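Local coordinates for 1-acyl-sn-glycerol-3-phosphate acyltransferase (Thermotoga maritima, PDB 5KYM), which transfers a fatty acyl group to lysophosphatidic acid, making phosphatidic acid, probably with its active site set within the membrane bilayer, at residues L8-F13 with R199-P204; V80-Q85 with L184-W189; L94-T99 with V207-H212; A101-E106 with V149-F154; L166-D171 with Y229-V234. One frame throughout, in Å; residues are numbered along the deposited sequence.

Interaction 1: residues L8-F13 with R199-P204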
# COMPACT_ATOMS: atom_id res chain seq x y z
N LEU A 8 -21.19 13.95 4.82
CA LEU A 8 -21.95 12.72 4.74
C LEU A 8 -21.21 11.57 4.10
O LEU A 8 -21.24 10.45 4.60
CB LEU A 8 -23.24 12.94 3.97
CG LEU A 8 -24.24 13.85 4.69
CD1 LEU A 8 -25.47 13.90 3.77
CD2 LEU A 8 -24.55 13.43 6.14
N LEU A 9 -20.53 11.82 2.99
CA LEU A 9 -19.69 10.76 2.42
C LEU A 9 -18.65 10.30 3.43
O LEU A 9 -18.51 9.11 3.71
CB LEU A 9 -19.03 11.21 1.17
CG LEU A 9 -18.13 10.19 0.54
CD1 LEU A 9 -18.91 9.01 0.04
CD2 LEU A 9 -17.44 10.83 -0.63
N THR A 10 -17.97 11.25 4.05
CA THR A 10 -17.03 10.92 5.06
C THR A 10 -17.61 10.05 6.17
O THR A 10 -16.94 9.09 6.60
CB THR A 10 -16.41 12.19 5.66
OG1 THR A 10 -15.87 12.99 4.60
CG2 THR A 10 -15.30 11.80 6.70
N LEU A 11 -18.83 10.36 6.62
CA LEU A 11 -19.46 9.59 7.70
C LEU A 11 -19.79 8.18 7.26
O LEU A 11 -19.44 7.20 7.91
CB LEU A 11 -20.70 10.32 8.23
CG LEU A 11 -20.21 11.46 9.14
CD1 LEU A 11 -20.95 12.80 9.08
CD2 LEU A 11 -20.24 10.85 10.56
N TYR A 12 -20.43 8.10 6.10
CA TYR A 12 -20.71 6.84 5.43
C TYR A 12 -19.43 6.01 5.29
O TYR A 12 -19.43 4.80 5.62
CB TYR A 12 -21.35 7.16 4.06
CG TYR A 12 -21.68 6.03 3.15
CD1 TYR A 12 -22.81 5.24 3.34
CD2 TYR A 12 -20.91 5.81 2.01
CE1 TYR A 12 -23.12 4.21 2.44
CE2 TYR A 12 -21.20 4.80 1.09
CZ TYR A 12 -22.31 3.99 1.29
OH TYR A 12 -22.55 2.98 0.37
N PHE A 13 -18.31 6.64 4.89
CA PHE A 13 -17.10 5.85 4.79
C PHE A 13 -16.65 5.28 6.14
O PHE A 13 -16.37 4.10 6.22
CB PHE A 13 -15.94 6.59 4.13
CG PHE A 13 -14.71 5.76 4.00
CD1 PHE A 13 -14.60 4.85 2.96
CD2 PHE A 13 -13.69 5.84 4.91
CE1 PHE A 13 -13.48 4.03 2.84
CE2 PHE A 13 -12.58 5.04 4.80
CZ PHE A 13 -12.48 4.11 3.78
N ARG A 199 -6.06 16.57 6.04
CA ARG A 199 -7.53 16.50 5.99
C ARG A 199 -8.08 15.14 6.44
O ARG A 199 -7.44 14.10 6.23
CB ARG A 199 -8.07 16.83 4.63
CG ARG A 199 -9.44 17.49 4.69
CD ARG A 199 -9.87 18.07 3.38
NE ARG A 199 -10.26 16.96 2.57
CZ ARG A 199 -10.18 16.88 1.26
NH1 ARG A 199 -9.67 17.92 0.59
NH2 ARG A 199 -10.56 15.73 0.64
N TRP A 200 -9.23 15.20 7.13
CA TRP A 200 -9.92 14.05 7.74
C TRP A 200 -11.17 13.67 6.97
O TRP A 200 -11.75 12.61 7.28
CB TRP A 200 -10.40 14.36 9.16
CG TRP A 200 -9.39 14.60 10.24
CD1 TRP A 200 -8.06 14.39 10.20
CD2 TRP A 200 -9.68 15.05 11.58
NE1 TRP A 200 -7.48 14.73 11.39
CE2 TRP A 200 -8.46 15.12 12.27
CE3 TRP A 200 -10.86 15.40 12.27
CZ2 TRP A 200 -8.37 15.53 13.60
CZ3 TRP A 200 -10.77 15.83 13.59
CH2 TRP A 200 -9.54 15.88 14.25
N THR A 201 -11.63 14.55 6.06
CA THR A 201 -12.74 14.30 5.13
C THR A 201 -12.33 13.84 3.74
O THR A 201 -11.25 14.16 3.25
CB THR A 201 -13.65 15.56 4.88
OG1 THR A 201 -12.98 16.58 4.10
CG2 THR A 201 -14.13 16.09 6.16
N PHE A 202 -13.25 13.15 3.08
CA PHE A 202 -13.06 12.64 1.73
C PHE A 202 -13.72 13.54 0.71
O PHE A 202 -14.58 14.32 1.06
CB PHE A 202 -13.66 11.26 1.66
CG PHE A 202 -12.94 10.24 2.50
CD1 PHE A 202 -11.85 9.55 1.99
CD2 PHE A 202 -13.34 9.98 3.80
CE1 PHE A 202 -11.20 8.61 2.76
CE2 PHE A 202 -12.65 9.07 4.59
CZ PHE A 202 -11.61 8.37 4.06
N THR A 203 -13.28 13.46 -0.54
CA THR A 203 -13.98 14.03 -1.70
C THR A 203 -13.80 13.05 -2.83
O THR A 203 -12.66 12.71 -3.13
CB THR A 203 -13.37 15.37 -2.20
OG1 THR A 203 -12.06 15.15 -2.68
CG2 THR A 203 -13.20 16.42 -1.10
N PRO A 204 -14.86 12.59 -3.50
CA PRO A 204 -14.64 11.61 -4.58
C PRO A 204 -13.78 12.11 -5.73
O PRO A 204 -13.62 13.32 -5.89
CB PRO A 204 -16.04 11.32 -5.09
CG PRO A 204 -16.89 11.59 -3.93
CD PRO A 204 -16.28 12.82 -3.27
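The rings of Phe13 and Phe202 meet obliquely, their centroids 4.6 Å apart and their planes at 54°. On one face of the Phe13 ring, out toward its rim, stands CE1 of Phe202, 4.3 Å above the plane. The edge of the Phe202 ring takes Thr10 CG2, near the ring plane and 3.9 Å from CD2. A third flat group, the guanidinium of Arg199, holds Thr201 O in its own plane and side-on through NE and NH2, a grip within residues 199-204. Residues 8-13 belong to helix 2-34, whose Phe15 and Val19 line the pocket of a bound phospholipid; it is probably one of two helices that set the active site in the bilayer. Chi1 of -53° puts Thr10 OG1 beside the backbone N, with CG2 on the branch facing the ring edge; OG1 accepts the Phe202 N-H at 3.0 Å and 168° and is also hydrogen-bonded to Asn6 O. An alanine in place of Thr10 would probably leave the Phe202 N-H without its acceptor and open a gap at the ring edge where CG2 lay. One turn before Phe13 in the helix, Leu9 CD2 meets Pro204 CG tip to tip at 3.4 Å.

Interaction 2: residues V80-Q85 with L184-W189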
# COMPACT_ATOMS: atom_id res chain seq x y z
N VAL A 80 7.22 -3.56 -3.05
CA VAL A 80 6.47 -2.53 -3.79
C VAL A 80 7.08 -1.23 -3.35
O VAL A 80 7.22 -1.00 -2.18
CB VAL A 80 4.94 -2.57 -3.56
CG1 VAL A 80 4.24 -1.49 -4.37
CG2 VAL A 80 4.37 -3.90 -3.97
N VAL A 81 7.49 -0.43 -4.29
CA VAL A 81 8.02 0.84 -3.99
C VAL A 81 7.16 1.87 -4.70
O VAL A 81 7.07 1.90 -5.92
CB VAL A 81 9.50 0.92 -4.32
CG1 VAL A 81 10.04 2.37 -4.26
CG2 VAL A 81 10.26 0.02 -3.35
N ALA A 82 6.50 2.71 -3.90
CA ALA A 82 5.49 3.62 -4.40
C ALA A 82 5.71 5.00 -3.86
O ALA A 82 6.21 5.14 -2.74
CB ALA A 82 4.10 3.10 -4.06
N ASN A 83 5.30 6.03 -4.63
CA ASN A 83 5.06 7.39 -4.08
C ASN A 83 3.87 7.35 -3.10
O ASN A 83 3.00 6.45 -3.16
CB ASN A 83 4.83 8.44 -5.15
CG ASN A 83 3.58 8.19 -5.96
OD1 ASN A 83 3.45 7.14 -6.55
ND2 ASN A 83 2.67 9.16 -6.01
N HIS A 84 3.87 8.31 -2.19
CA HIS A 84 2.92 8.32 -1.06
C HIS A 84 2.23 9.66 -0.93
O HIS A 84 2.90 10.71 -0.81
CB HIS A 84 3.69 8.08 0.22
CG HIS A 84 2.86 7.62 1.35
ND1 HIS A 84 1.62 7.07 1.19
CD2 HIS A 84 3.11 7.61 2.68
CE1 HIS A 84 1.14 6.72 2.36
NE2 HIS A 84 2.02 7.05 3.29
N GLN A 85 0.91 9.67 -1.02
CA GLN A 85 0.21 10.94 -1.05
C GLN A 85 -1.19 10.88 -0.41
O GLN A 85 -1.99 11.78 -0.63
CB GLN A 85 0.13 11.45 -2.51
CG GLN A 85 -0.84 10.67 -3.42
CD GLN A 85 -0.94 11.24 -4.82
OE1 GLN A 85 -1.96 11.06 -5.48
NE2 GLN A 85 0.10 11.96 -5.26
N LEU A 184 9.30 -3.58 -7.15
CA LEU A 184 8.21 -3.44 -8.16
C LEU A 184 7.79 -1.98 -8.04
O LEU A 184 7.02 -1.64 -7.15
CB LEU A 184 7.03 -4.41 -7.90
CG LEU A 184 5.80 -4.23 -8.78
CD1 LEU A 184 6.19 -4.61 -10.17
CD2 LEU A 184 4.53 -4.93 -8.36
N PRO A 185 8.29 -1.11 -8.94
CA PRO A 185 7.97 0.30 -8.82
C PRO A 185 6.53 0.59 -9.16
O PRO A 185 6.07 0.04 -10.13
CB PRO A 185 8.89 0.96 -9.84
CG PRO A 185 9.99 0.01 -9.99
CD PRO A 185 9.28 -1.32 -9.97
N VAL A 186 5.86 1.45 -8.39
CA VAL A 186 4.44 1.76 -8.60
C VAL A 186 4.23 3.24 -8.52
O VAL A 186 4.80 3.83 -7.67
CB VAL A 186 3.55 1.10 -7.54
CG1 VAL A 186 2.14 1.62 -7.62
CG2 VAL A 186 3.57 -0.39 -7.78
N SER A 187 3.40 3.83 -9.36
CA SER A 187 3.12 5.24 -9.29
C SER A 187 1.64 5.40 -9.03
O SER A 187 0.81 4.78 -9.72
CB SER A 187 3.46 5.91 -10.60
OG SER A 187 4.75 5.60 -11.05
N ILE A 188 1.30 6.24 -8.05
CA ILE A 188 -0.08 6.45 -7.59
C ILE A 188 -0.44 7.89 -7.91
O ILE A 188 0.33 8.82 -7.53
CB ILE A 188 -0.16 6.32 -6.08
CG1 ILE A 188 0.21 4.89 -5.64
CG2 ILE A 188 -1.56 6.70 -5.58
CD1 ILE A 188 0.17 4.63 -4.13
N TRP A 189 -1.56 8.11 -8.60
CA TRP A 189 -2.06 9.45 -8.74
C TRP A 189 -3.53 9.57 -8.52
O TRP A 189 -4.27 8.86 -9.14
CB TRP A 189 -1.80 9.95 -10.11
CG TRP A 189 -2.19 11.41 -10.21
CD1 TRP A 189 -3.18 11.95 -10.91
CD2 TRP A 189 -1.56 12.48 -9.52
NE1 TRP A 189 -3.21 13.30 -10.73
CE2 TRP A 189 -2.23 13.66 -9.87
CE3 TRP A 189 -0.47 12.55 -8.64
CZ2 TRP A 189 -1.89 14.89 -9.35
CZ3 TRP A 189 -0.13 13.78 -8.12
CH2 TRP A 189 -0.84 14.94 -8.47
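Val81 makes both backbone hydrogen bonds between residues 80-85 and 184-189, its N to Leu184 O at 3.1 Å and its O from Val186 N at 2.8 Å, as parallel pairing requires. Side chain to backbone, the Asn83 amide continues the pairing: OD1 receives Ile188 N on a lone pair at 2.8 Å, and ND2 gives an almost straight bond (179°) to Ile188 O, also at 2.8 Å and in the amide plane. Chi1 of 64° sets CG of Asn83 between the backbone N and carbonyl carbon, from where the amide reaches strand 183-189. It precedes His84, which with Asp89 fits the HX4D motif of this acyltransferase family; His84 ND1 is bonded to Asp89 OD2. Apolar packing comes from Val80 CG1 on Val186 CG2 at 3.6 Å and Ala82 CB on Ile188 CD1 at 4.2 Å. Beyond, Gln85 crosses Trp189 at about a right angle, NE2 3.4 Å from CZ3, while OE1 is bonded to Gly190 N and Tyr192 N.

Interaction 3: residues L94-T99 with V207-H212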
# COMPACT_ATOMS: atom_id res chain seq x y z
N LEU A 94 -3.05 -2.62 -1.53
CA LEU A 94 -3.56 -3.92 -1.03
C LEU A 94 -4.56 -4.52 -2.02
O LEU A 94 -4.47 -5.69 -2.37
CB LEU A 94 -4.22 -3.78 0.34
CG LEU A 94 -3.31 -3.64 1.58
CD1 LEU A 94 -4.01 -3.40 2.91
CD2 LEU A 94 -2.47 -4.88 1.69
N GLY A 95 -5.46 -3.69 -2.50
CA GLY A 95 -6.53 -4.14 -3.37
C GLY A 95 -6.19 -4.32 -4.82
O GLY A 95 -6.88 -5.02 -5.54
N PHE A 96 -5.10 -3.71 -5.28
CA PHE A 96 -4.81 -3.67 -6.70
C PHE A 96 -3.40 -4.03 -7.09
O PHE A 96 -3.08 -3.98 -8.27
CB PHE A 96 -5.11 -2.26 -7.21
CG PHE A 96 -6.57 -1.90 -7.16
CD1 PHE A 96 -7.41 -2.25 -8.19
CD2 PHE A 96 -7.07 -1.20 -6.12
CE1 PHE A 96 -8.73 -1.94 -8.17
CE2 PHE A 96 -8.41 -0.87 -6.10
CZ PHE A 96 -9.22 -1.22 -7.14
N VAL A 97 -2.54 -4.37 -6.14
CA VAL A 97 -1.15 -4.74 -6.47
C VAL A 97 -0.70 -5.95 -5.66
O VAL A 97 -0.24 -6.93 -6.23
CB VAL A 97 -0.21 -3.58 -6.17
CG1 VAL A 97 1.23 -3.94 -6.51
CG2 VAL A 97 -0.71 -2.29 -6.81
N ALA A 98 -0.85 -5.89 -4.34
CA ALA A 98 -0.25 -6.87 -3.46
C ALA A 98 -0.74 -6.81 -2.02
O ALA A 98 -0.85 -5.73 -1.47
CB ALA A 98 1.25 -6.63 -3.50
N THR A 99 -1.00 -7.95 -1.40
CA THR A 99 -1.38 -7.96 -0.02
C THR A 99 -0.22 -8.35 0.81
O THR A 99 -0.20 -9.42 1.44
CB THR A 99 -2.55 -8.88 0.29
OG1 THR A 99 -2.30 -10.22 -0.12
CG2 THR A 99 -3.72 -8.44 -0.44
N VAL A 207 -8.91 7.49 -9.11
CA VAL A 207 -7.54 7.12 -8.73
C VAL A 207 -6.94 6.32 -9.89
O VAL A 207 -7.63 5.46 -10.47
CB VAL A 207 -7.55 6.28 -7.45
CG1 VAL A 207 -6.16 5.83 -7.06
CG2 VAL A 207 -8.19 7.09 -6.34
N PHE A 208 -5.68 6.60 -10.21
CA PHE A 208 -4.90 5.84 -11.19
C PHE A 208 -3.68 5.23 -10.55
O PHE A 208 -3.07 5.81 -9.69
CB PHE A 208 -4.40 6.76 -12.28
CG PHE A 208 -5.47 7.42 -13.03
CD1 PHE A 208 -6.02 8.59 -12.56
CD2 PHE A 208 -6.00 6.82 -14.18
CE1 PHE A 208 -7.04 9.20 -13.29
CE2 PHE A 208 -7.02 7.42 -14.90
CZ PHE A 208 -7.54 8.62 -14.46
N LEU A 209 -3.26 4.12 -11.07
CA LEU A 209 -2.21 3.32 -10.48
C LEU A 209 -1.45 2.78 -11.65
O LEU A 209 -2.05 2.19 -12.54
CB LEU A 209 -2.89 2.18 -9.73
CG LEU A 209 -2.18 1.63 -8.54
CD1 LEU A 209 -2.99 0.44 -8.03
CD2 LEU A 209 -0.83 1.18 -9.02
N LYS A 210 -0.15 3.00 -11.71
CA LYS A 210 0.68 2.41 -12.77
C LYS A 210 1.80 1.52 -12.17
O LYS A 210 2.71 2.00 -11.49
CB LYS A 210 1.26 3.50 -13.68
CG LYS A 210 2.18 2.95 -14.75
CD LYS A 210 2.30 3.86 -15.94
CE LYS A 210 3.42 3.36 -16.82
NZ LYS A 210 3.45 4.24 -18.01
N ILE A 211 1.70 0.24 -12.49
CA ILE A 211 2.64 -0.77 -12.09
C ILE A 211 3.70 -0.94 -13.18
O ILE A 211 3.39 -1.21 -14.32
CB ILE A 211 1.92 -2.08 -11.85
CG1 ILE A 211 0.72 -1.88 -10.91
CG2 ILE A 211 2.86 -3.03 -11.11
CD1 ILE A 211 -0.10 -3.14 -10.62
N HIS A 212 4.97 -0.77 -12.83
CA HIS A 212 6.10 -0.76 -13.71
C HIS A 212 6.84 -2.10 -13.69
O HIS A 212 6.54 -2.97 -12.89
CB HIS A 212 7.07 0.29 -13.21
CG HIS A 212 6.52 1.69 -13.20
ND1 HIS A 212 6.19 2.37 -14.34
CD2 HIS A 212 6.28 2.54 -12.19
CE1 HIS A 212 5.74 3.57 -14.03
NE2 HIS A 212 5.79 3.70 -12.73
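Leu209 carries CG anti to its backbone N (chi1 -151°), and chi2 of -176° then sets CD1 anti to CA, at the end of an extended branch directed at Phe96 and Val97. That methyl does most of the touching, 3.5 Å from Phe96 CB and 3.8 Å from Val97 CG2, the branch of Val97 that stands beside its backbone N. Leu209 CD2 adds a looser touch on the same CG2. Two residues on, Ile211 brings its CD1 4.0 Å from Val97 CG2, the two side chains sliding past each other in opposite directions, and 3.9 Å from Phe96 O. Val97 CG2 thus meets both strand residues. The Phe96 ring leads off to Val64 and Val66 of the neighbouring strand and to Lys54 of helix 38-59, a cation-pi partner. Such apolar seating on alternate residues of a strand is the helix-on-sheet packing of an alpha/beta fold; here helix 89-96 and Val97, which follows it, rest on strand 207-211, parallel to 64-67 and antiparallel to 183-189.

Interaction 4: residues A101-E106 with V149-F154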
# COMPACT_ATOMS: atom_id res chain seq x y z
N ALA A 101 3.11 -7.04 3.68
CA ALA A 101 3.57 -6.30 4.85
C ALA A 101 3.82 -4.81 4.60
O ALA A 101 4.16 -4.39 3.54
CB ALA A 101 4.87 -6.93 5.30
N PHE A 102 3.65 -4.02 5.62
CA PHE A 102 4.00 -2.63 5.56
C PHE A 102 4.52 -2.17 6.92
O PHE A 102 4.53 -2.95 7.85
CB PHE A 102 2.92 -1.75 4.93
CG PHE A 102 1.61 -1.68 5.65
CD1 PHE A 102 0.61 -2.56 5.39
CD2 PHE A 102 1.34 -0.62 6.53
CE1 PHE A 102 -0.63 -2.48 6.11
CE2 PHE A 102 0.10 -0.48 7.19
CZ PHE A 102 -0.88 -1.41 6.99
N ILE A 103 5.00 -0.93 7.00
CA ILE A 103 5.58 -0.33 8.22
C ILE A 103 4.54 0.57 8.89
O ILE A 103 4.18 1.58 8.33
CB ILE A 103 6.85 0.46 7.83
CG1 ILE A 103 8.06 -0.47 7.84
CG2 ILE A 103 7.06 1.72 8.66
CD1 ILE A 103 7.91 -1.64 6.87
N ALA A 104 4.08 0.24 10.09
CA ALA A 104 3.02 1.06 10.72
C ALA A 104 3.56 1.92 11.86
O ALA A 104 4.50 1.54 12.52
CB ALA A 104 1.89 0.15 11.23
N LYS A 105 2.93 3.06 12.11
CA LYS A 105 3.19 3.92 13.29
C LYS A 105 3.00 3.02 14.49
O LYS A 105 2.04 2.25 14.45
CB LYS A 105 2.11 5.02 13.43
CG LYS A 105 1.85 5.99 12.27
CD LYS A 105 0.34 6.26 12.07
CE LYS A 105 0.05 7.63 11.46
NZ LYS A 105 0.03 7.61 9.97
N GLU A 106 3.84 3.11 15.55
CA GLU A 106 3.56 2.32 16.79
C GLU A 106 2.07 2.42 17.22
O GLU A 106 1.48 1.42 17.58
CB GLU A 106 4.47 2.68 17.99
CG GLU A 106 4.13 1.96 19.33
CD GLU A 106 4.05 0.43 19.19
OE1 GLU A 106 5.05 -0.16 18.66
OE2 GLU A 106 3.01 -0.19 19.58
N VAL A 149 8.03 -12.89 2.62
CA VAL A 149 6.94 -11.90 2.71
C VAL A 149 7.12 -10.77 1.68
O VAL A 149 8.22 -10.22 1.53
CB VAL A 149 6.89 -11.25 4.11
CG1 VAL A 149 5.75 -10.24 4.18
CG2 VAL A 149 6.77 -12.28 5.23
N THR A 150 6.02 -10.41 1.00
CA THR A 150 6.02 -9.22 0.14
C THR A 150 5.95 -7.98 1.02
O THR A 150 5.19 -7.94 1.95
CB THR A 150 4.84 -9.25 -0.87
OG1 THR A 150 5.14 -10.14 -1.94
CG2 THR A 150 4.61 -7.91 -1.54
N PHE A 151 6.72 -6.96 0.69
CA PHE A 151 6.64 -5.69 1.40
C PHE A 151 6.15 -4.58 0.51
O PHE A 151 6.20 -4.69 -0.72
CB PHE A 151 8.00 -5.29 1.99
CG PHE A 151 8.12 -5.63 3.42
CD1 PHE A 151 8.28 -6.99 3.80
CD2 PHE A 151 7.97 -4.65 4.41
CE1 PHE A 151 8.31 -7.35 5.13
CE2 PHE A 151 8.03 -5.02 5.76
CZ PHE A 151 8.18 -6.36 6.11
N ILE A 152 5.67 -3.52 1.16
CA ILE A 152 5.18 -2.31 0.50
C ILE A 152 5.81 -1.20 1.23
O ILE A 152 5.63 -1.08 2.43
CB ILE A 152 3.64 -2.17 0.60
CG1 ILE A 152 2.95 -3.41 0.01
CG2 ILE A 152 3.14 -0.91 -0.10
CD1 ILE A 152 1.46 -3.48 0.22
N VAL A 153 6.55 -0.38 0.51
CA VAL A 153 7.53 0.54 1.11
C VAL A 153 7.34 1.94 0.46
O VAL A 153 7.14 2.02 -0.75
CB VAL A 153 8.92 -0.12 0.90
CG1 VAL A 153 10.06 0.87 0.82
CG2 VAL A 153 9.17 -1.15 1.99
N PHE A 154 7.34 3.00 1.27
CA PHE A 154 7.15 4.36 0.79
C PHE A 154 8.42 5.14 1.01
O PHE A 154 8.54 5.85 1.98
CB PHE A 154 5.96 5.02 1.50
CG PHE A 154 4.65 4.40 1.17
CD1 PHE A 154 4.12 4.50 -0.09
CD2 PHE A 154 3.90 3.84 2.12
CE1 PHE A 154 2.89 3.91 -0.39
CE2 PHE A 154 2.65 3.26 1.84
CZ PHE A 154 2.15 3.29 0.59
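Phe151 leaves its strand at CB and turns one ring face to Ala101. CG lies 4.0 Å from Ala101 CB, and the approach tightens along one side through CD1 to CE1 and then to CZ, 3.5 Å from that methyl. Ala101 CB therefore sits over the centre of the ring, 3.5 Å from the centroid and 13° off the normal, a CH-pi contact. On the other side CD2 and CE2 offer their edge to Ile103 CD1, which lies near the ring plane 3.6 Å from CE2; the Ile103 side chain crosses that of Phe151 at about a right angle. Val149 CG1 also touches the alanine methyl, at 3.6 Å. The backbones join at Ala101 in a single bridge: its N bonds Thr150 O and its O receives Ile152 N, both at 2.9 Å and both bent to 131° at the hydrogen. Phe102 CB rests 3.7 Å from Ile152 O, while its ring leads away, and the Phe102 side chain comes within about 4 Å of a bound nonane. Around the contact, Phe151 packs on Ala141 and Leu145 of helix 137-147, and Phe102 and Ile152 pack on helix 89-96. Strand 151-153, outermost in the five-stranded sheet beside 79-82, is thereby tied to the chain entering strand 103-104, which pairs with strand 124-125.

Interaction 5: residues L166-D171 with Y229-V234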
# COMPACT_ATOMS: atom_id res chain seq x y z
N LEU A 166 8.38 13.78 -3.24
CA LEU A 166 9.53 14.21 -2.50
C LEU A 166 10.72 13.33 -2.85
O LEU A 166 10.58 12.33 -3.55
CB LEU A 166 9.24 14.10 -1.02
CG LEU A 166 7.98 14.85 -0.51
CD1 LEU A 166 7.52 14.25 0.81
CD2 LEU A 166 8.14 16.36 -0.44
N SER A 167 11.90 13.72 -2.38
CA SER A 167 13.12 12.92 -2.58
C SER A 167 13.03 11.61 -1.85
O SER A 167 12.50 11.59 -0.77
CB SER A 167 14.36 13.67 -2.09
OG SER A 167 14.77 14.61 -3.05
N PHE A 168 13.56 10.54 -2.41
CA PHE A 168 13.59 9.26 -1.68
C PHE A 168 14.65 9.42 -0.59
O PHE A 168 15.77 9.76 -0.90
CB PHE A 168 13.86 8.08 -2.64
CG PHE A 168 12.67 7.65 -3.52
CD1 PHE A 168 11.54 8.45 -3.72
CD2 PHE A 168 12.66 6.41 -4.11
CE1 PHE A 168 10.47 8.03 -4.49
CE2 PHE A 168 11.60 5.97 -4.88
CZ PHE A 168 10.53 6.82 -5.10
N LYS A 169 14.29 9.24 0.67
CA LYS A 169 15.25 9.35 1.78
C LYS A 169 16.47 8.43 1.50
O LYS A 169 16.35 7.37 0.89
CB LYS A 169 14.58 9.05 3.16
CG LYS A 169 13.48 10.01 3.70
CD LYS A 169 13.78 11.55 3.53
CE LYS A 169 12.52 12.46 3.53
NZ LYS A 169 11.63 12.55 2.27
N LYS A 170 17.65 8.87 1.90
CA LYS A 170 18.90 8.09 1.76
C LYS A 170 18.76 6.79 2.54
O LYS A 170 18.16 6.74 3.59
CB LYS A 170 20.12 8.95 2.22
CG LYS A 170 21.52 8.30 2.26
CD LYS A 170 22.23 8.61 3.59
CE LYS A 170 23.76 8.54 3.54
NZ LYS A 170 24.21 7.24 2.97
N ASP A 171 19.32 5.73 1.98
CA ASP A 171 19.22 4.34 2.49
C ASP A 171 17.80 3.77 2.47
O ASP A 171 17.57 2.75 3.11
CB ASP A 171 19.87 4.16 3.89
CG ASP A 171 21.38 4.52 3.91
OD1 ASP A 171 22.13 4.31 2.90
OD2 ASP A 171 21.85 5.00 4.97
N TYR A 229 17.14 5.00 -9.62
CA TYR A 229 16.58 4.43 -10.85
C TYR A 229 15.10 4.31 -10.65
O TYR A 229 14.27 4.72 -11.51
CB TYR A 229 17.24 3.07 -11.19
CG TYR A 229 16.70 2.38 -12.42
CD1 TYR A 229 15.66 1.49 -12.32
CD2 TYR A 229 17.26 2.55 -13.65
CE1 TYR A 229 15.12 0.89 -13.43
CE2 TYR A 229 16.77 1.92 -14.77
CZ TYR A 229 15.69 1.09 -14.65
OH TYR A 229 15.11 0.40 -15.71
N VAL A 230 14.78 3.76 -9.49
CA VAL A 230 13.41 3.50 -9.09
C VAL A 230 12.65 4.83 -8.92
O VAL A 230 11.56 5.00 -9.43
CB VAL A 230 13.37 2.64 -7.81
CG1 VAL A 230 11.93 2.51 -7.30
CG2 VAL A 230 13.94 1.26 -8.09
N GLU A 231 13.28 5.78 -8.23
CA GLU A 231 12.82 7.16 -8.13
C GLU A 231 12.45 7.82 -9.43
O GLU A 231 11.38 8.41 -9.48
CB GLU A 231 13.82 8.06 -7.37
CG GLU A 231 13.16 9.36 -6.91
CD GLU A 231 13.99 10.27 -6.03
OE1 GLU A 231 15.19 10.04 -5.79
OE2 GLU A 231 13.38 11.26 -5.59
N GLU A 232 13.29 7.72 -10.48
CA GLU A 232 12.90 8.32 -11.79
C GLU A 232 11.76 7.59 -12.34
O GLU A 232 10.82 8.24 -12.80
CB GLU A 232 13.99 8.47 -12.87
CG GLU A 232 14.90 9.73 -12.75
CD GLU A 232 14.43 10.84 -11.76
OE1 GLU A 232 13.62 11.73 -12.18
OE2 GLU A 232 14.87 10.82 -10.57
N VAL A 233 11.79 6.26 -12.26
CA VAL A 233 10.66 5.42 -12.77
C VAL A 233 9.30 5.80 -12.16
O VAL A 233 8.32 6.02 -12.88
CB VAL A 233 10.90 3.90 -12.55
CG1 VAL A 233 9.65 3.11 -12.91
CG2 VAL A 233 12.11 3.41 -13.35
N VAL A 234 9.28 5.89 -10.84
CA VAL A 234 8.07 6.19 -10.13
C VAL A 234 7.62 7.60 -10.49
O VAL A 234 6.44 7.81 -10.85
CB VAL A 234 8.20 6.07 -8.60
CG1 VAL A 234 6.85 6.41 -7.97
CG2 VAL A 234 8.61 4.66 -8.18
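Glu231 OE2 accepts a weak hydrogen bond from Phe168 N, 3.3 Å long and bent to 141°, and lies 3.4 Å from Ser167 CA. Lys235 NZ makes a long, weak ion pair with the same oxygen, which would probably offset a little of its charge. CG of Glu231 is anti to the backbone N (chi1 -163°) and the chain is extended beyond, passing over the Phe168 ring in the opposite direction to it. Glu231 CG stands over the ring centre, 3.7 Å from the centroid, a CH-pi contact; the carboxylate lies stacked, its plane 12° from that of the ring. Glu231 CA covers the same face farther along, 3.7 Å from CE2. At the ring edge, one turn of helix apart, Val230 CG1 touches CE2 and Val234 CG2 touches CZ, both at 4.2 Å. An alanine in place of Phe168 would probably leave a gap beside Val230 and Val234 and deprive Glu231 CG of the ring face it packs on. The loop of 166-171, following strand 151-153, thus sends Phe168 between helix 223-243 and the sheet, where its side chain also touches Val81 of strand 79-82, Pro155, and Arg227 of the helix.

Overall arrangement
Interactions 2, 3 and 4 share the mixed sheet, of strand order 64-67, 207-211, 183-189, 79-82, 151-153. The centres of 2 and 3 are about 8 Å apart, joined by a Ser187-His212 hydrogen bond; those of 2 and 4 are about 13 Å apart, meeting where Val80 bonds Phe151 and Val153. Interaction 5, about 10 Å from interaction 2 centre to centre, brings helix 223-243 to the sheet, Val234 O meeting Ser187 OG. Interaction 1, its centre about 22 to 31 Å from the others, ties helix 2-34 to the loop leading into strand 207-211. Along the chain 2 and 4 nest inside 1, while 3 and 5 cross it: contacts distant in sequence join the probably membrane-embedded helix 2-34 to the alpha/beta body.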